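Local structure of type II restriction enzyme NgoMIV (Neisseria gonorrhoeae, 1FIU) at residues S65-A68 with F69-I72; R9-F12 with H13-L17; I148-A151 with E152-R155; S79-E82 with K83-H86. The protein cuts double-stranded DNA at the sequence 5'-GCCGGC-3' after the first G, as a magnesium-dependent homotetrameric type II restriction endonuclease. All coordinates share one frame; numbering follows the deposited sequence.

Contact 1. Residues S65-A68 with F69-I72. With nucleotides of chain D.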
ATOM      1  N   SER I  65     -22.896  23.624  -7.359  1.00 18.98           N
ATOM      2  CA  SER I  65     -23.313  22.306  -7.810  1.00 18.47           C
ATOM      3  C   SER I  65     -22.623  21.200  -6.994  1.00 18.12           C
ATOM      4  O   SER I  65     -23.248  20.158  -6.717  1.00 17.90           O
ATOM      5  CB  SER I  65     -23.015  22.114  -9.308  1.00 18.83           C
ATOM      6  OG  SER I  65     -21.652  22.430  -9.601  1.00 22.86           O
ATOM      7  N   GLY I  66     -21.364  21.437  -6.629  1.00 17.25           N
ATOM      8  CA  GLY I  66     -20.609  20.468  -5.838  1.00 15.96           C
ATOM      9  C   GLY I  66     -21.323  20.216  -4.523  1.00 17.37           C
ATOM     10  O   GLY I  66     -21.617  19.085  -4.149  1.00 17.85           O
ATOM     11  N   ASN I  67     -21.622  21.302  -3.814  1.00 16.94           N
ATOM     12  CA  ASN I  67     -22.309  21.180  -2.520  1.00 18.47           C
ATOM     13  C   ASN I  67     -23.731  20.615  -2.630  1.00 19.82           C
ATOM     14  O   ASN I  67     -24.143  19.743  -1.847  1.00 19.43           O
ATOM     15  CB  ASN I  67     -22.337  22.559  -1.843  1.00 18.01           C
ATOM     16  CG  ASN I  67     -23.091  22.546  -0.529  1.00 22.98           C
ATOM     17  OD1 ASN I  67     -24.164  23.142  -0.417  1.00 30.12           O
ATOM     18  ND2 ASN I  67     -22.539  21.858   0.466  1.00 24.12           N
ATOM     19  N   ALA I  68     -24.494  21.098  -3.610  1.00 18.93           N
ATOM     20  CA  ALA I  68     -25.862  20.638  -3.780  1.00 19.19           C
ATOM     21  C   ALA I  68     -25.913  19.169  -4.150  1.00 19.07           C
ATOM     22  O   ALA I  68     -26.796  18.443  -3.699  1.00 17.62           O
ATOM     23  CB  ALA I  68     -26.594  21.502  -4.846  1.00 19.91           C
ATOM     24  N   PHE I  69     -24.957  18.714  -4.958  1.00 18.75           N
ATOM     25  CA  PHE I  69     -24.936  17.314  -5.372  1.00 19.43           C
ATOM     26  C   PHE I  69     -24.684  16.441  -4.133  1.00 17.81           C
ATOM     27  O   PHE I  69     -25.291  15.386  -3.988  1.00 18.74           O
ATOM     28  CB  PHE I  69     -23.849  17.084  -6.454  1.00 18.63           C
ATOM     29  CG  PHE I  69     -23.842  15.680  -7.035  1.00 17.91           C
ATOM     30  CD1 PHE I  69     -24.982  15.140  -7.639  1.00 17.20           C
ATOM     31  CD2 PHE I  69     -22.672  14.907  -6.986  1.00 19.51           C
ATOM     32  CE1 PHE I  69     -24.970  13.864  -8.184  1.00 16.58           C
ATOM     33  CE2 PHE I  69     -22.653  13.612  -7.542  1.00 17.83           C
ATOM     34  CZ  PHE I  69     -23.804  13.092  -8.141  1.00 15.59           C
ATOM     35  N   GLU I  70     -23.796  16.891  -3.245  1.00 16.23           N
ATOM     36  CA  GLU I  70     -23.525  16.130  -2.034  1.00 17.27           C
ATOM     37  C   GLU I  70     -24.807  16.026  -1.211  1.00 15.06           C
ATOM     38  O   GLU I  70     -25.174  14.958  -0.739  1.00 16.55           O
ATOM     39  CB  GLU I  70     -22.457  16.806  -1.162  1.00 17.93           C
ATOM     40  CG  GLU I  70     -21.041  16.759  -1.704  1.00 20.78           C
ATOM     41  CD  GLU I  70     -20.047  17.503  -0.823  1.00 22.91           C
ATOM     42  OE1 GLU I  70     -20.450  17.986   0.263  1.00 22.63           O
ATOM     43  OE2 GLU I  70     -18.858  17.597  -1.211  1.00 22.46           O
ATOM     44  N   ALA I  71     -25.480  17.161  -1.027  1.00 17.30           N
ATOM     45  CA  ALA I  71     -26.692  17.169  -0.213  1.00 16.51           C
ATOM     46  C   ALA I  71     -27.792  16.260  -0.767  1.00 17.22           C
ATOM     47  O   ALA I  71     -28.404  15.484  -0.036  1.00 16.17           O
ATOM     48  CB  ALA I  71     -27.215  18.605  -0.074  1.00 18.72           C
ATOM     49  N   ILE I  72     -28.032  16.348  -2.074  1.00 17.66           N
ATOM     50  CA  ILE I  72     -29.059  15.539  -2.711  1.00 17.77           C
ATOM     51  C   ILE I  72     -28.697  14.043  -2.684  1.00 17.93           C
ATOM     52  O   ILE I  72     -29.567  13.197  -2.495  1.00 19.10           O
ATOM     53  CB  ILE I  72     -29.306  16.074  -4.134  1.00 16.94           C
ATOM     54  CG1 ILE I  72     -29.955  17.463  -3.993  1.00 20.76           C
ATOM     55  CG2 ILE I  72     -30.178  15.134  -4.920  1.00 22.41           C
ATOM     56  CD1 ILE I  72     -30.029  18.291  -5.282  1.00 20.41           C
TER
ATOM     57  P    DC D   2     -17.266  18.554  -7.183  1.00 17.42           P
ATOM     58  OP1  DC D   2     -18.568  17.878  -7.281  1.00 15.93           O
ATOM     59  OP2  DC D   2     -16.006  17.757  -7.231  1.00 19.02           O
ATOM     60  O5'  DC D   2     -17.153  19.615  -8.363  1.00 17.21           O
ATOM     61  C5'  DC D   2     -18.183  20.573  -8.535  1.00 17.50           C
ATOM     62  C4'  DC D   2     -17.861  21.504  -9.682  1.00 15.94           C
ATOM     63  O4'  DC D   2     -16.680  22.278  -9.391  1.00 16.12           O
ATOM     64  C3'  DC D   2     -17.647  20.846 -11.050  1.00 20.28           C
ATOM     65  O3'  DC D   2     -18.568  21.515 -11.951  1.00 24.66           O
ATOM     66  C2'  DC D   2     -16.147  20.993 -11.294  1.00 18.21           C
ATOM     67  C1'  DC D   2     -15.751  22.209 -10.471  1.00 16.59           C
ATOM     68  N1   DC D   2     -14.401  22.137  -9.889  1.00 18.42           N
ATOM     69  C2   DC D   2     -13.422  23.071 -10.289  1.00 22.24           C
ATOM     70  O2   DC D   2     -13.758  24.003 -11.084  1.00 19.42           O
ATOM     71  N3   DC D   2     -12.150  22.953  -9.805  1.00 15.77           N
ATOM     72  C4   DC D   2     -11.848  21.966  -8.928  1.00 16.37           C
ATOM     73  N4   DC D   2     -10.569  21.867  -8.484  1.00 16.92           N
ATOM     74  C5   DC D   2     -12.833  21.046  -8.469  1.00 16.87           C
ATOM     75  C6   DC D   2     -14.090  21.157  -8.973  1.00 17.83           C
TER
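Gly66 and Glu70 meet one turn apart on helix 62-81, where the helix passes from the bound DNA to the metal site. The Glu70 amide donates to Gly66 O at 3.2 Å, and the side chain of the same glutamate starts out beside that carbonyl, its CG 3.4 Å from Gly66 O. With CG anti to the carbonyl carbon (chi1 -71°) and an extended chain beyond, the carboxylate is carried past Gly66 to a point near a magnesium ion and Asp140. Gln96 donates to Glu70 OE1 and so helps to position the group. Gly66 CA lies 3.6 Å from OP1 of DC2 of chain D, backbone against backbone. Ser65 OG, 3.9 Å from C4' of DC2, packs along the sugar of the same nucleotide and is itself hydrogen-bonded to Gly62 O.

Behind this front the helix is held by successive i to i+4 bonds, among them Phe69 N to Ser65 O at 2.8 Å and Ile72 N to Ala68 O at 2.9 Å. Phe69 swings its ring away from Ser65 (chi1 -175°) toward Cys186, with an edge-to-face partner in Trp188. Ile72 lays CG1 3.3 Å from Ala68 O, and its side chain faces helix 4-18. One helix thus lines both the DNA backbone and the active site of a PD-(D/E)XK nuclease, whose magnesium ligands Asp140 and Cys186 lie beside it.

Contact 2. Residues R9-F12 with H13-L17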
ATOM      1  N   ARG I   9     -35.330   7.032  -6.855  1.00 20.52           N
ATOM      2  CA  ARG I   9     -34.375   7.438  -7.888  1.00 19.92           C
ATOM      3  C   ARG I   9     -34.946   8.620  -8.669  1.00 21.63           C
ATOM      4  O   ARG I   9     -34.223   9.562  -9.003  1.00 22.85           O
ATOM      5  CB  ARG I   9     -34.091   6.258  -8.831  1.00 20.53           C
ATOM      6  CG  ARG I   9     -32.973   6.495  -9.850  1.00 19.00           C
ATOM      7  CD  ARG I   9     -32.834   5.289 -10.743  1.00 20.87           C
ATOM      8  NE  ARG I   9     -31.691   5.342 -11.645  1.00 20.04           N
ATOM      9  CZ  ARG I   9     -31.730   5.814 -12.892  1.00 25.86           C
ATOM     10  NH1 ARG I   9     -32.865   6.286 -13.401  1.00 23.10           N
ATOM     11  NH2 ARG I   9     -30.634   5.794 -13.634  1.00 19.06           N
ATOM     12  N   ARG I  10     -36.249   8.587  -8.935  1.00 21.58           N
ATOM     13  CA  ARG I  10     -36.871   9.699  -9.659  1.00 24.65           C
ATOM     14  C   ARG I  10     -36.893  10.960  -8.811  1.00 22.31           C
ATOM     15  O   ARG I  10     -36.686  12.058  -9.308  1.00 26.37           O
ATOM     16  CB  ARG I  10     -38.287   9.302 -10.107  1.00 26.65           C
ATOM     17  CG  ARG I  10     -38.231   8.140 -11.078  1.00 35.91           C
ATOM     18  CD  ARG I  10     -39.579   7.715 -11.653  1.00 42.20           C
ATOM     19  NE  ARG I  10     -39.407   6.557 -12.532  1.00 44.94           N
ATOM     20  CZ  ARG I  10     -40.342   6.091 -13.354  1.00 49.08           C
ATOM     21  NH1 ARG I  10     -41.528   6.684 -13.422  1.00 50.12           N
ATOM     22  NH2 ARG I  10     -40.092   5.027 -14.111  1.00 51.54           N
ATOM     23  N   ILE I  11     -37.124  10.807  -7.513  1.00 22.25           N
ATOM     24  CA  ILE I  11     -37.129  11.942  -6.611  1.00 23.19           C
ATOM     25  C   ILE I  11     -35.738  12.578  -6.591  1.00 21.83           C
ATOM     26  O   ILE I  11     -35.600  13.797  -6.543  1.00 22.15           O
ATOM     27  CB  ILE I  11     -37.545  11.492  -5.184  1.00 23.30           C
ATOM     28  CG1 ILE I  11     -39.043  11.144  -5.179  1.00 25.36           C
ATOM     29  CG2 ILE I  11     -37.218  12.569  -4.162  1.00 23.74           C
ATOM     30  CD1 ILE I  11     -39.521  10.473  -3.897  1.00 28.62           C
ATOM     31  N   PHE I  12     -34.709  11.738  -6.611  1.00 20.13           N
ATOM     32  CA  PHE I  12     -33.319  12.185  -6.622  1.00 18.90           C
ATOM     33  C   PHE I  12     -33.087  13.061  -7.882  1.00 18.62           C
ATOM     34  O   PHE I  12     -32.567  14.171  -7.800  1.00 20.95           O
ATOM     35  CB  PHE I  12     -32.440  10.919  -6.602  1.00 19.97           C
ATOM     36  CG  PHE I  12     -30.999  11.131  -6.986  1.00 18.37           C
ATOM     37  CD1 PHE I  12     -30.086  11.704  -6.103  1.00 18.00           C
ATOM     38  CD2 PHE I  12     -30.540  10.670  -8.215  1.00 19.62           C
ATOM     39  CE1 PHE I  12     -28.729  11.818  -6.432  1.00 18.29           C
ATOM     40  CE2 PHE I  12     -29.173  10.775  -8.562  1.00 18.28           C
ATOM     41  CZ  PHE I  12     -28.280  11.350  -7.663  1.00 20.21           C
ATOM     42  N   HIS I  13     -33.503  12.558  -9.045  1.00 19.53           N
ATOM     43  CA  HIS I  13     -33.326  13.328 -10.277  1.00 20.65           C
ATOM     44  C   HIS I  13     -34.121  14.631 -10.243  1.00 19.30           C
ATOM     45  O   HIS I  13     -33.636  15.686 -10.671  1.00 19.19           O
ATOM     46  CB  HIS I  13     -33.749  12.491 -11.481  1.00 19.62           C
ATOM     47  CG  HIS I  13     -32.782  11.406 -11.825  1.00 21.01           C
ATOM     48  ND1 HIS I  13     -33.145  10.279 -12.532  1.00 22.47           N
ATOM     49  CD2 HIS I  13     -31.458  11.286 -11.573  1.00 18.99           C
ATOM     50  CE1 HIS I  13     -32.084   9.508 -12.696  1.00 21.55           C
ATOM     51  NE2 HIS I  13     -31.047  10.098 -12.126  1.00 18.31           N
ATOM     52  N   LYS I  14     -35.340  14.561  -9.718  1.00 22.29           N
ATOM     53  CA  LYS I  14     -36.188  15.745  -9.649  1.00 24.62           C
ATOM     54  C   LYS I  14     -35.570  16.858  -8.810  1.00 23.79           C
ATOM     55  O   LYS I  14     -35.709  18.033  -9.138  1.00 24.09           O
ATOM     56  CB  LYS I  14     -37.574  15.373  -9.117  1.00 25.47           C
ATOM     57  CG  LYS I  14     -38.599  16.489  -9.200  1.00 36.20           C
ATOM     58  CD  LYS I  14     -39.987  15.975  -8.828  1.00 40.96           C
ATOM     59  CE  LYS I  14     -41.047  17.070  -8.953  1.00 46.42           C
ATOM     60  NZ  LYS I  14     -40.888  18.141  -7.923  1.00 47.83           N
ATOM     61  N   LYS I  15     -34.882  16.510  -7.725  1.00 21.65           N
ATOM     62  CA  LYS I  15     -34.244  17.533  -6.917  1.00 21.85           C
ATOM     63  C   LYS I  15     -33.123  18.218  -7.701  1.00 19.22           C
ATOM     64  O   LYS I  15     -32.896  19.428  -7.575  1.00 21.31           O
ATOM     65  CB  LYS I  15     -33.675  16.913  -5.637  1.00 21.85           C
ATOM     66  CG  LYS I  15     -34.747  16.372  -4.704  1.00 22.78           C
ATOM     67  CD  LYS I  15     -34.101  15.807  -3.427  1.00 22.12           C
ATOM     68  CE  LYS I  15     -35.150  15.287  -2.451  1.00 28.47           C
ATOM     69  NZ  LYS I  15     -34.492  14.634  -1.267  1.00 28.38           N
ATOM     70  N   LEU I  16     -32.411  17.434  -8.508  1.00 20.63           N
ATOM     71  CA  LEU I  16     -31.338  17.995  -9.308  1.00 20.04           C
ATOM     72  C   LEU I  16     -31.949  18.935 -10.354  1.00 20.04           C
ATOM     73  O   LEU I  16     -31.369  19.963 -10.660  1.00 22.12           O
ATOM     74  CB  LEU I  16     -30.535  16.882 -10.001  1.00 17.12           C
ATOM     75  CG  LEU I  16     -29.695  15.979  -9.081  1.00 18.41           C
ATOM     76  CD1 LEU I  16     -29.059  14.877  -9.908  1.00 21.83           C
ATOM     77  CD2 LEU I  16     -28.633  16.796  -8.356  1.00 20.62           C
ATOM     78  N   LEU I  17     -33.108  18.573 -10.898  1.00 20.63           N
ATOM     79  CA  LEU I  17     -33.748  19.437 -11.891  1.00 21.82           C
ATOM     80  C   LEU I  17     -34.340  20.683 -11.239  1.00 24.36           C
ATOM     81  O   LEU I  17     -34.081  21.809 -11.674  1.00 25.03           O
ATOM     82  CB  LEU I  17     -34.864  18.684 -12.638  1.00 22.64           C
ATOM     83  CG  LEU I  17     -34.428  17.476 -13.454  1.00 27.21           C
ATOM     84  CD1 LEU I  17     -35.650  16.869 -14.160  1.00 29.83           C
ATOM     85  CD2 LEU I  17     -33.383  17.906 -14.467  1.00 30.00           C
TER
HETATM   86  O   HOH W   1     -35.203   7.730 -12.338  1.00 39.49           O
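Arg9 and His13 meet one turn apart on helix 4-18, the imidazole CE1 sitting over one face of the guanidinium, 3.4 Å from Arg9 NH1. The two planes are 79° apart, nearly perpendicular, so the ring points a C-H corner at the guanidinium and does not stack on it. Arg9 reaches this position through a fully extended chain from CG to NE. A water accepts from Arg9 NH1 at 2.9 Å and, weakly, from His13 ND1, bridging the two groups.

The other flat neighbour of His13 is Phe12. Their rings meet obliquely, centroids 5.5 Å apart, with Phe12 CD2 3.5 Å from His13 CD2. Apolar contact continues along the helix, more loosely, from Phe12 CZ to Leu16 CD1, and Ile11 CG2 rests against the aliphatic CE of Lys15 at 3.8 Å.

Backbone bonds run from His13 N to Arg9 O, Lys14 N to Arg10 O and Lys15 N to Ile11 O; Leu16 N to Phe12 O, at 3.3 Å, is weak.

Polar ends find partners beyond these turns: Arg9 forms salt bridges with Glu248 and Asp276, Lys15 one with Glu75, and His13 NE2 donates to Phe244 O. If ND1 does donate to the water, the imidazole would hold both protons, but that bond is weak and the charge is not settled; were it cationic, the two acidic partners of Arg9 would probably ease the nearness of these groups.

Contact 3. Residues I148-A151 with E152-R155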
ATOM      1  N   ILE I 148     -25.043  -0.316  20.483  1.00 18.79           N
ATOM      2  CA  ILE I 148     -26.237  -0.965  20.977  1.00 21.65           C
ATOM      3  C   ILE I 148     -26.191  -1.422  22.425  1.00 21.77           C
ATOM      4  O   ILE I 148     -25.123  -1.715  22.987  1.00 20.42           O
ATOM      5  CB  ILE I 148     -26.587  -2.149  20.084  1.00 25.84           C
ATOM      6  CG1 ILE I 148     -25.583  -3.282  20.289  1.00 22.92           C
ATOM      7  CG2 ILE I 148     -26.571  -1.689  18.627  1.00 24.40           C
ATOM      8  CD1 ILE I 148     -25.826  -4.516  19.432  1.00 24.33           C
ATOM      9  N   ALA I 149     -27.374  -1.474  23.029  1.00 20.88           N
ATOM     10  CA  ALA I 149     -27.475  -1.879  24.415  1.00 20.91           C
ATOM     11  C   ALA I 149     -27.316  -3.385  24.576  1.00 16.97           C
ATOM     12  O   ALA I 149     -27.582  -4.185  23.651  1.00 18.13           O
ATOM     13  CB  ALA I 149     -28.828  -1.439  24.975  1.00 18.36           C
ATOM     14  N   ASP I 150     -26.907  -3.795  25.769  1.00 17.27           N
ATOM     15  CA  ASP I 150     -26.779  -5.216  26.047  1.00 18.51           C
ATOM     16  C   ASP I 150     -28.136  -5.915  25.873  1.00 19.36           C
ATOM     17  O   ASP I 150     -28.203  -7.063  25.445  1.00 18.75           O
ATOM     18  CB  ASP I 150     -26.255  -5.416  27.472  1.00 23.82           C
ATOM     19  CG  ASP I 150     -24.771  -5.154  27.587  1.00 26.57           C
ATOM     20  OD1 ASP I 150     -24.155  -4.748  26.578  1.00 27.61           O
ATOM     21  OD2 ASP I 150     -24.232  -5.364  28.692  1.00 33.07           O
ATOM     22  N   ALA I 151     -29.233  -5.213  26.195  1.00 19.48           N
ATOM     23  CA  ALA I 151     -30.553  -5.788  26.053  1.00 17.05           C
ATOM     24  C   ALA I 151     -30.935  -6.062  24.592  1.00 14.74           C
ATOM     25  O   ALA I 151     -31.769  -6.934  24.334  1.00 17.74           O
ATOM     26  CB  ALA I 151     -31.613  -4.858  26.728  1.00 19.53           C
ATOM     27  N   GLU I 152     -30.332  -5.302  23.661  1.00 16.73           N
ATOM     28  CA  GLU I 152     -30.586  -5.511  22.236  1.00 18.74           C
ATOM     29  C   GLU I 152     -29.798  -6.763  21.811  1.00 16.79           C
ATOM     30  O   GLU I 152     -30.315  -7.645  21.100  1.00 18.53           O
ATOM     31  CB  GLU I 152     -30.132  -4.285  21.421  1.00 20.23           C
ATOM     32  CG  GLU I 152     -30.171  -4.466  19.896  1.00 24.23           C
ATOM     33  CD  GLU I 152     -31.524  -4.899  19.384  1.00 34.00           C
ATOM     34  OE1 GLU I 152     -32.544  -4.655  20.086  1.00 31.95           O
ATOM     35  OE2 GLU I 152     -31.579  -5.481  18.267  1.00 32.92           O
ATOM     36  N   ILE I 153     -28.552  -6.837  22.244  1.00 18.15           N
ATOM     37  CA  ILE I 153     -27.735  -8.012  21.932  1.00 15.94           C
ATOM     38  C   ILE I 153     -28.441  -9.232  22.506  1.00 18.19           C
ATOM     39  O   ILE I 153     -28.528 -10.284  21.865  1.00 18.14           O
ATOM     40  CB  ILE I 153     -26.301  -7.878  22.543  1.00 15.43           C
ATOM     41  CG1 ILE I 153     -25.534  -6.796  21.765  1.00 17.25           C
ATOM     42  CG2 ILE I 153     -25.514  -9.237  22.443  1.00 14.27           C
ATOM     43  CD1 ILE I 153     -24.239  -6.333  22.423  1.00 17.77           C
ATOM     44  N   ASN I 154     -28.988  -9.078  23.713  1.00 16.57           N
ATOM     45  CA  ASN I 154     -29.656 -10.175  24.398  1.00 16.16           C
ATOM     46  C   ASN I 154     -31.150 -10.267  24.121  1.00 18.54           C
ATOM     47  O   ASN I 154     -31.879 -10.970  24.823  1.00 17.37           O
ATOM     48  CB  ASN I 154     -29.472 -10.018  25.919  1.00 15.94           C
ATOM     49  CG  ASN I 154     -28.037 -10.190  26.376  1.00 18.91           C
ATOM     50  OD1 ASN I 154     -27.239 -10.894  25.742  1.00 16.64           O
ATOM     51  ND2 ASN I 154     -27.702  -9.570  27.516  1.00 18.95           N
ATOM     52  N   ARG I 155     -31.619  -9.595  23.070  1.00 17.47           N
ATOM     53  CA  ARG I 155     -33.058  -9.565  22.824  1.00 18.47           C
ATOM     54  C   ARG I 155     -33.767 -10.911  22.855  1.00 19.33           C
ATOM     55  O   ARG I 155     -34.856 -11.042  23.447  1.00 20.44           O
ATOM     56  CB  ARG I 155     -33.338  -8.842  21.503  1.00 21.55           C
ATOM     57  CG  ARG I 155     -34.812  -8.710  21.182  1.00 23.95           C
ATOM     58  CD  ARG I 155     -35.119  -7.297  20.719  1.00 26.71           C
ATOM     59  NE  ARG I 155     -34.375  -6.902  19.526  1.00 28.56           N
ATOM     60  CZ  ARG I 155     -34.587  -7.366  18.299  1.00 29.22           C
ATOM     61  NH1 ARG I 155     -35.536  -8.267  18.067  1.00 31.21           N
ATOM     62  NH2 ARG I 155     -33.846  -6.910  17.293  1.00 26.74           N
TER
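Ile148 and Ile153 pack across the start of the short helix 150-153, a single turn with Ala149 at its N-cap, far from the DNA and the metal site. Here the packing is tight: the two side chains cross at about a right angle, and Ile148 CD1 presses on Ile153 CG1 at 3.3 Å, closer than ordinary van der Waals contact. Ile148 CG1 stands between the backbone N and the carbonyl carbon (chi1 71°), which directs CD1 onto Ile153. Ala149 O takes two amides, Ile153 N in the carbonyl plane at 3.2 Å and Glu152 N from well above it. Asn154 N then closes on Asp150 O at 2.8 Å.

A second subunit reaches both parts of the contact, packing its Ile87 on Ile148 and Glu152 and its Leu282 on Ile153, while its His86 donates to Ile153 O.

The more exposed side holds the charged groups. Asp150 OD2 forms a salt bridge with Arg171, and the exposed Arg155 bends back at chi2 and chi3 to reach Glu152. Its guanidinium grips the carboxylate side-on: NE donates to Glu152 OE1 at 3.0 Å, and NH2 meets the syn lone pair of Glu152 OE2 at 2.9 Å.

Contact 4. Residues S79-E82 with K83-H86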
ATOM      1  N   SER I  79     -32.867   8.156   2.670  1.00 21.68           N
ATOM      2  CA  SER I  79     -34.217   7.669   2.441  1.00 22.54           C
ATOM      3  C   SER I  79     -34.307   6.221   1.972  1.00 22.79           C
ATOM      4  O   SER I  79     -35.149   5.454   2.450  1.00 23.83           O
ATOM      5  CB  SER I  79     -34.918   8.606   1.439  1.00 26.62           C
ATOM      6  OG  SER I  79     -36.312   8.366   1.439  1.00 35.44           O
ATOM      7  N   ALA I  80     -33.462   5.823   1.027  1.00 20.53           N
ATOM      8  CA  ALA I  80     -33.520   4.459   0.529  1.00 19.88           C
ATOM      9  C   ALA I  80     -32.961   3.424   1.529  1.00 19.47           C
ATOM     10  O   ALA I  80     -33.538   2.350   1.715  1.00 20.23           O
ATOM     11  CB  ALA I  80     -32.774   4.356  -0.824  1.00 18.22           C
ATOM     12  N   PHE I  81     -31.852   3.765   2.194  1.00 19.55           N
ATOM     13  CA  PHE I  81     -31.243   2.833   3.135  1.00 18.29           C
ATOM     14  C   PHE I  81     -32.147   2.561   4.329  1.00 18.26           C
ATOM     15  O   PHE I  81     -32.144   1.450   4.895  1.00 19.70           O
ATOM     16  CB  PHE I  81     -29.880   3.382   3.603  1.00 17.05           C
ATOM     17  CG  PHE I  81     -29.057   2.377   4.365  1.00 15.30           C
ATOM     18  CD1 PHE I  81     -28.696   1.162   3.790  1.00 16.34           C
ATOM     19  CD2 PHE I  81     -28.633   2.660   5.662  1.00 19.52           C
ATOM     20  CE1 PHE I  81     -27.921   0.233   4.494  1.00 20.91           C
ATOM     21  CE2 PHE I  81     -27.858   1.745   6.369  1.00 19.92           C
ATOM     22  CZ  PHE I  81     -27.501   0.533   5.790  1.00 21.32           C
ATOM     23  N   GLU I  82     -32.924   3.572   4.695  1.00 20.02           N
ATOM     24  CA  GLU I  82     -33.864   3.453   5.806  1.00 22.38           C
ATOM     25  C   GLU I  82     -34.850   2.302   5.578  1.00 23.64           C
ATOM     26  O   GLU I  82     -35.339   1.698   6.541  1.00 24.00           O
ATOM     27  CB  GLU I  82     -34.627   4.766   5.994  1.00 26.57           C
ATOM     28  CG  GLU I  82     -35.571   4.753   7.187  1.00 38.87           C
ATOM     29  CD  GLU I  82     -36.231   6.104   7.435  1.00 49.31           C
ATOM     30  OE1 GLU I  82     -36.178   6.980   6.541  1.00 52.37           O
ATOM     31  OE2 GLU I  82     -36.814   6.287   8.529  1.00 56.63           O
ATOM     32  N   LYS I  83     -35.126   1.974   4.311  1.00 23.63           N
ATOM     33  CA  LYS I  83     -36.070   0.903   3.986  1.00 22.88           C
ATOM     34  C   LYS I  83     -35.460  -0.498   4.026  1.00 21.16           C
ATOM     35  O   LYS I  83     -36.146  -1.499   3.803  1.00 22.14           O
ATOM     36  CB  LYS I  83     -36.698   1.169   2.603  1.00 24.56           C
ATOM     37  CG  LYS I  83     -37.403   2.519   2.559  1.00 27.67           C
ATOM     38  CD  LYS I  83     -38.079   2.802   1.232  1.00 32.93           C
ATOM     39  CE  LYS I  83     -38.853   4.131   1.303  1.00 34.47           C
ATOM     40  NZ  LYS I  83     -39.928   4.100   2.363  1.00 37.40           N
ATOM     41  N   LEU I  84     -34.171  -0.580   4.347  1.00 20.50           N
ATOM     42  CA  LEU I  84     -33.501  -1.871   4.377  1.00 21.20           C
ATOM     43  C   LEU I  84     -33.185  -2.368   5.801  1.00 21.21           C
ATOM     44  O   LEU I  84     -32.342  -3.244   5.994  1.00 21.71           O
ATOM     45  CB  LEU I  84     -32.219  -1.787   3.532  1.00 20.19           C
ATOM     46  CG  LEU I  84     -32.449  -1.503   2.031  1.00 21.07           C
ATOM     47  CD1 LEU I  84     -31.111  -1.312   1.327  1.00 21.53           C
ATOM     48  CD2 LEU I  84     -33.236  -2.656   1.397  1.00 20.50           C
ATOM     49  N   GLN I  85     -33.878  -1.826   6.790  1.00 20.63           N
ATOM     50  CA  GLN I  85     -33.637  -2.226   8.180  1.00 23.31           C
ATOM     51  C   GLN I  85     -33.774  -3.742   8.439  1.00 22.96           C
ATOM     52  O   GLN I  85     -33.144  -4.273   9.355  1.00 25.08           O
ATOM     53  CB  GLN I  85     -34.563  -1.439   9.113  1.00 25.15           C
ATOM     54  CG  GLN I  85     -34.442  -1.842  10.575  1.00 33.19           C
ATOM     55  CD  GLN I  85     -33.345  -1.080  11.320  1.00 34.35           C
ATOM     56  OE1 GLN I  85     -33.002  -1.424  12.453  1.00 35.69           O
ATOM     57  NE2 GLN I  85     -32.810  -0.034  10.692  1.00 35.34           N
ATOM     58  N   HIS I  86     -34.592  -4.443   7.660  1.00 24.16           N
ATOM     59  CA  HIS I  86     -34.749  -5.887   7.854  1.00 22.19           C
ATOM     60  C   HIS I  86     -33.580  -6.703   7.315  1.00 23.60           C
ATOM     61  O   HIS I  86     -33.394  -7.853   7.712  1.00 25.53           O
ATOM     62  CB  HIS I  86     -36.065  -6.392   7.225  1.00 23.51           C
ATOM     63  CG  HIS I  86     -36.158  -6.176   5.749  1.00 22.40           C
ATOM     64  ND1 HIS I  86     -36.099  -4.922   5.179  1.00 25.53           N
ATOM     65  CD2 HIS I  86     -36.306  -7.051   4.725  1.00 24.05           C
ATOM     66  CE1 HIS I  86     -36.205  -5.031   3.868  1.00 26.79           C
ATOM     67  NE2 HIS I  86     -36.333  -6.311   3.565  1.00 25.58           N
TER
HETATM   68  O   HOH W   2     -32.624   1.195   8.321  1.00 59.54           O
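The Phe81 ring receives the CD1 methyl of Leu84 obliquely, at 4.2 Å from its own CD1, near the end of helix 62-81, ahead of strand 92-96. Trp92 of that strand meets the same ring edge-to-face. The other flat group, the imidazole of His86, has Lys83 O in plane at its edge, and the residue packs on Arg155 of the second subunit.

The backbone changes its bonding here. Lys83 N reaches Ala80 O at 3.1 Å and Leu84 N reaches Phe81 O at 2.9 Å, both i to i+3 links as in a turn of 3-10 type. Each donor stands more than 55° above the carbonyl plane, away from the lone pairs, as a tighter winding brings about.

Lys83 lays its aliphatic part back over the preceding turn, CG 3.7 Å from Ser79 O, because CG is anti to the carbonyl carbon (chi1 -58°). Its ammonium has a long, weak ion pair with Glu157 of the second subunit, whose Leu159 packs on both Lys83 and Leu84. Leu84 also touches Phe5 and Leu282 of its own chain.

Gln85 bends at chi2 (87°), its OE1 accepting from Gly90 N. On the other branch of this amide, Gln85 NE2 donates to a water at 2.7 Å, and that water lies 3.3 Å from Glu82 O.

Overall arrangement
Along the chain the order is contact 2, contact 1, contact 4, contact 3. Contacts 1 and 4 share helix 62-81, their centres 22 Å apart: its early part adjoins DNA and metal, and its far end turns toward the subunit interface. Contact 2, on helix 4-18, packs against contact 1 with centres 12 Å apart; Ile72 CG2 lies 3.6 Å from Phe12 CD1. Contact 3 is remote from contacts 1 and 2 (37 and 38 Å between centres) but comes within about 7 Å of contact 4 at the nearest atoms (centres 21 Å apart), and both touch the second subunit. The helix pair therefore connects the catalytic region with a surface used in building the tetramer.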